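Putative phosphatase/phosphodiesterase MPN_349 (PDB 1T71) probably acts as an iron-dependent phosphatase or phosphodiesterase, perhaps hydrolysing 2',3'-cyclic nucleotides. Local coordinates at residues V204-N218 / F234-V246. Residues are numbered along the deposited sequence; the frame is centred on the assembly and turned at random.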
loop_
_atom_site.group_PDB
_atom_site.type_symbol
_atom_site.label_atom_id
_atom_site.label_comp_id
_atom_site.label_asym_id
_atom_site.label_seq_id
_atom_site.Cartn_x
_atom_site.Cartn_y
_atom_site.Cartn_z
ATOM N N VAL A 204 -3.396 4.596 4.393
ATOM C CA VAL A 204 -2.791 3.730 5.398
ATOM C C VAL A 204 -1.481 4.309 5.929
ATOM O O VAL A 204 -1.134 4.143 7.098
ATOM C CB VAL A 204 -2.498 2.331 4.817
ATOM C CG1 VAL A 204 -1.788 1.464 5.864
ATOM C CG2 VAL A 204 -3.792 1.679 4.366
ATOM N N GLY A 205 -0.753 5.004 5.071
ATOM C CA GLY A 205 0.518 5.558 5.498
ATOM C C GLY A 205 1.663 4.788 4.869
ATOM O O GLY A 205 1.453 3.962 3.980
ATOM N N MET A 206 2.870 5.035 5.357
ATOM C CA MET A 206 4.071 4.409 4.820
ATOM C C MET A 206 4.885 3.612 5.843
ATOM O O MET A 206 4.823 3.866 7.051
ATOM C CB MET A 206 4.955 5.512 4.213
ATOM C CG MET A 206 6.400 5.137 3.920
ATOM S SD MET A 206 7.430 6.571 3.443
ATOM C CE MET A 206 7.500 7.452 4.988
ATOM N N CYS A 207 5.624 2.626 5.347
ATOM C CA CYS A 207 6.524 1.836 6.179
ATOM C C CYS A 207 7.898 2.173 5.593
ATOM O O CYS A 207 8.300 1.618 4.571
ATOM C CB CYS A 207 6.237 0.337 6.046
ATOM S SG CYS A 207 4.660 -0.212 6.776
ATOM N N GLY A 208 8.591 3.123 6.216
ATOM C CA GLY A 208 9.897 3.533 5.729
ATOM C C GLY A 208 10.563 4.541 6.647
ATOM O O GLY A 208 10.359 4.483 7.859
ATOM N N PRO A 209 11.371 5.473 6.111
ATOM C CA PRO A 209 12.047 6.480 6.935
ATOM C C PRO A 209 11.059 7.201 7.845
ATOM O O PRO A 209 9.893 7.384 7.480
ATOM C CB PRO A 209 12.672 7.410 5.897
ATOM C CG PRO A 209 12.985 6.470 4.771
ATOM C CD PRO A 209 11.722 5.646 4.690
ATOM N N GLY A 210 11.529 7.611 9.023
ATOM C CA GLY A 210 10.661 8.289 9.971
ATOM C C GLY A 210 10.767 9.804 10.035
ATOM O O GLY A 210 11.012 10.472 9.028
ATOM N N PHE A 211 10.577 10.353 11.234
ATOM C CA PHE A 211 10.641 11.793 11.419
ATOM C C PHE A 211 12.048 12.303 11.148
ATOM O O PHE A 211 13.010 11.898 11.803
ATOM C CB PHE A 211 10.200 12.178 12.835
ATOM C CG PHE A 211 9.797 13.620 12.960
ATOM C CD1 PHE A 211 10.759 14.618 13.083
ATOM C CD2 PHE A 211 8.454 13.987 12.896
ATOM C CE1 PHE A 211 10.392 15.964 13.140
ATOM C CE2 PHE A 211 8.078 15.328 12.954
ATOM C CZ PHE A 211 9.052 16.316 13.075
ATOM N N GLY A 212 12.161 13.205 10.183
ATOM C CA GLY A 212 13.464 13.729 9.824
ATOM C C GLY A 212 13.643 13.545 8.332
ATOM O O GLY A 212 14.674 13.906 7.764
ATOM N N SER A 213 12.626 12.965 7.699
ATOM C CA SER A 213 12.629 12.737 6.260
ATOM C C SER A 213 11.365 13.380 5.707
ATOM O O SER A 213 10.450 13.708 6.466
ATOM C CB SER A 213 12.602 11.238 5.949
ATOM O OG SER A 213 11.276 10.732 5.961
ATOM N N VAL A 214 11.309 13.567 4.395
ATOM C CA VAL A 214 10.125 14.152 3.779
ATOM C C VAL A 214 9.417 13.063 2.990
ATOM O O VAL A 214 9.782 12.771 1.846
ATOM C CB VAL A 214 10.486 15.326 2.824
ATOM C CG1 VAL A 214 9.252 15.800 2.064
ATOM C CG2 VAL A 214 11.069 16.476 3.618
ATOM N N ILE A 215 8.428 12.431 3.613
ATOM C CA ILE A 215 7.680 11.399 2.915
ATOM C C ILE A 215 8.623 10.270 2.478
ATOM O O ILE A 215 8.349 9.548 1.529
ATOM C CB ILE A 215 6.949 12.057 1.700
ATOM C CG1 ILE A 215 5.837 12.955 2.225
ATOM C CG2 ILE A 215 6.344 11.047 0.783
ATOM C CD1 ILE A 215 4.853 12.221 3.108
ATOM N N GLY A 216 9.736 10.127 3.195
ATOM C CA GLY A 216 10.703 9.085 2.885
ATOM C C GLY A 216 12.011 9.568 2.267
ATOM O O GLY A 216 13.023 8.860 2.304
ATOM N N ALA A 217 12.000 10.773 1.705
ATOM C CA ALA A 217 13.190 11.329 1.064
ATOM C C ALA A 217 13.997 12.264 1.968
ATOM O O ALA A 217 13.475 12.820 2.936
ATOM C CB ALA A 217 12.790 12.071 -0.217
ATOM N N ASN A 218 15.274 12.427 1.642
ATOM C CA ASN A 218 16.148 13.312 2.394
ATOM C C ASN A 218 15.573 14.718 2.266
ATOM O O ASN A 218 15.229 15.155 1.168
ATOM C CB ASN A 218 17.562 13.268 1.815
ATOM C CG ASN A 218 18.437 14.388 2.335
ATOM O OD1 ASN A 218 18.600 14.563 3.543
ATOM N ND2 ASN A 218 19.010 15.157 1.419
ATOM N N PHE A 234 16.478 12.995 -6.078
ATOM C CA PHE A 234 15.940 12.700 -4.755
ATOM C C PHE A 234 16.854 11.625 -4.165
ATOM O O PHE A 234 17.512 10.889 -4.901
ATOM C CB PHE A 234 14.508 12.156 -4.841
ATOM C CG PHE A 234 14.427 10.651 -4.822
ATOM C CD1 PHE A 234 14.810 9.902 -5.930
ATOM C CD2 PHE A 234 13.992 9.984 -3.680
ATOM C CE1 PHE A 234 14.759 8.507 -5.901
ATOM C CE2 PHE A 234 13.938 8.592 -3.639
ATOM C CZ PHE A 234 14.322 7.852 -4.751
ATOM N N GLU A 235 16.883 11.524 -2.842
ATOM C CA GLU A 235 17.727 10.539 -2.183
ATOM C C GLU A 235 16.934 9.866 -1.067
ATOM O O GLU A 235 16.169 10.528 -0.368
ATOM C CB GLU A 235 18.954 11.240 -1.606
ATOM C CG GLU A 235 20.088 10.327 -1.203
ATOM C CD GLU A 235 21.300 11.111 -0.716
ATOM O OE1 GLU A 235 21.268 11.619 0.428
ATOM O OE2 GLU A 235 22.280 11.230 -1.485
ATOM N N VAL A 236 17.098 8.555 -0.915
ATOM C CA VAL A 236 16.397 7.824 0.137
ATOM C C VAL A 236 16.943 8.236 1.507
ATOM O O VAL A 236 18.157 8.310 1.701
ATOM C CB VAL A 236 16.571 6.293 -0.019
ATOM C CG1 VAL A 236 15.946 5.579 1.171
ATOM C CG2 VAL A 236 15.931 5.814 -1.317
ATOM N N SER A 237 16.046 8.503 2.455
ATOM C CA SER A 237 16.454 8.902 3.802
ATOM C C SER A 237 16.824 7.700 4.669
ATOM O O SER A 237 16.235 6.626 4.538
ATOM C CB SER A 237 15.330 9.684 4.487
ATOM O OG SER A 237 15.563 9.802 5.878
ATOM N N LYS A 238 17.802 7.890 5.552
ATOM C CA LYS A 238 18.245 6.834 6.458
ATOM C C LYS A 238 17.904 7.270 7.876
ATOM O O LYS A 238 18.370 6.680 8.851
ATOM C CB LYS A 238 19.760 6.636 6.356
ATOM C CG LYS A 238 20.267 6.275 4.971
ATOM C CD LYS A 238 21.781 6.458 4.883
ATOM C CE LYS A 238 22.272 6.348 3.445
ATOM N NZ LYS A 238 23.674 6.836 3.296
ATOM N N CYS A 239 17.085 8.312 7.983
ATOM C CA CYS A 239 16.709 8.857 9.278
ATOM C C CYS A 239 15.517 8.160 9.935
ATOM O O CYS A 239 14.374 8.324 9.511
ATOM C CB CYS A 239 16.420 10.352 9.132
ATOM S SG CYS A 239 16.328 11.238 10.700
ATOM N N GLY A 240 15.804 7.376 10.971
ATOM C CA GLY A 240 14.765 6.676 11.710
ATOM C C GLY A 240 13.836 5.802 10.889
ATOM O O GLY A 240 14.175 5.401 9.779
ATOM N N ALA A 241 12.656 5.508 11.429
ATOM C CA ALA A 241 11.709 4.658 10.719
ATOM C C ALA A 241 10.304 4.688 11.291
ATOM O O ALA A 241 10.091 5.026 12.456
ATOM C CB ALA A 241 12.215 3.221 10.706
ATOM N N GLN A 242 9.342 4.317 10.456
ATOM C CA GLN A 242 7.953 4.266 10.876
ATOM C C GLN A 242 7.247 3.126 10.171
ATOM O O GLN A 242 7.572 2.778 9.029
ATOM C CB GLN A 242 7.238 5.594 10.574
ATOM C CG GLN A 242 7.197 5.981 9.097
ATOM C CD GLN A 242 6.516 7.316 8.860
ATOM O OE1 GLN A 242 5.336 7.488 9.170
ATOM N NE2 GLN A 242 7.256 8.270 8.313
ATOM N N LEU A 243 6.291 2.538 10.873
ATOM C CA LEU A 243 5.497 1.437 10.358
ATOM C C LEU A 243 4.044 1.859 10.520
ATOM O O LEU A 243 3.627 2.242 11.612
ATOM C CB LEU A 243 5.776 0.171 11.175
ATOM C CG LEU A 243 4.978 -1.119 10.946
ATOM C CD1 LEU A 243 3.510 -0.912 11.254
ATOM C CD2 LEU A 243 5.159 -1.576 9.530
ATOM N N ASN A 244 3.280 1.787 9.435
ATOM C CA ASN A 244 1.875 2.163 9.465
ATOM C C ASN A 244 1.031 1.120 8.751
ATOM O O ASN A 244 1.362 0.673 7.651
ATOM C CB ASN A 244 1.692 3.525 8.804
ATOM C CG ASN A 244 2.316 4.645 9.608
ATOM O OD1 ASN A 244 1.721 5.140 10.565
ATOM N ND2 ASN A 244 3.531 5.040 9.238
ATOM N N GLY A 245 -0.065 0.722 9.383
ATOM C CA GLY A 245 -0.912 -0.278 8.773
ATOM C C GLY A 245 -2.291 -0.338 9.381
ATOM O O GLY A 245 -2.670 0.495 10.212
ATOM N N VAL A 246 -3.050 -1.332 8.949
ATOM C CA VAL A 246 -4.396 -1.528 9.438
ATOM C C VAL A 246 -4.666 -2.998 9.720
ATOM O O VAL A 246 -4.357 -3.869 8.896
ATOM C CB VAL A 246 -5.433 -1.056 8.405
ATOM C CG1 VAL A 246 -6.837 -1.450 8.858
ATOM C CG2 VAL A 246 -5.329 0.446 8.213
HETATM O O HOH W 1 -2.447 3.349 9.626
HETATM O O HOH W 2 3.606 7.207 7.008
HETATM O O HOH W 3 15.774 13.929 -1.522
#
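In this calcineurin-like metallophosphoesterase fold, the glycine-rich loop after Met206 is stitched antiparallel to the start of strand 241-249, beside the di-iron site. One hydrogen-bonded bridge pairs Gly208 with Gln242: Gln242 N gives a sound bond to Gly208 O (2.8 Å), while the return bond from Gly208 N to Gln242 O is weak. Asn244 ND2 reaches Met206 O at 2.8 Å, nearly straight (178°) and within both the amide and carbonyl planes. Gln242, its CG set between backbone N and carbonyl carbon (chi1 61°) and its chain then extended, sends NE2 to a lone pair of Pro209 O at 2.9 Å. The Met206 side chain crosses that of Gln242 at about a right angle, Met206 CE lying 3.4 Å from Gln242 NE2, and also touches His185, an iron ligand. A water accepts from Met206 N and donates to Gln242 OE1. At the end of the type I' turn 214-217, Ala217 is bridged to Val236: Ser237 N donates to Gly216 O and Asn218 N to Glu235 O. Here Ser213 CB and Ser237 CB pack tightly at 3.5 Å, while Ser237 OG, anti to its own backbone nitrogen (chi1 166°), accepts from Cys239 N at 3.0 Å in an ST turn.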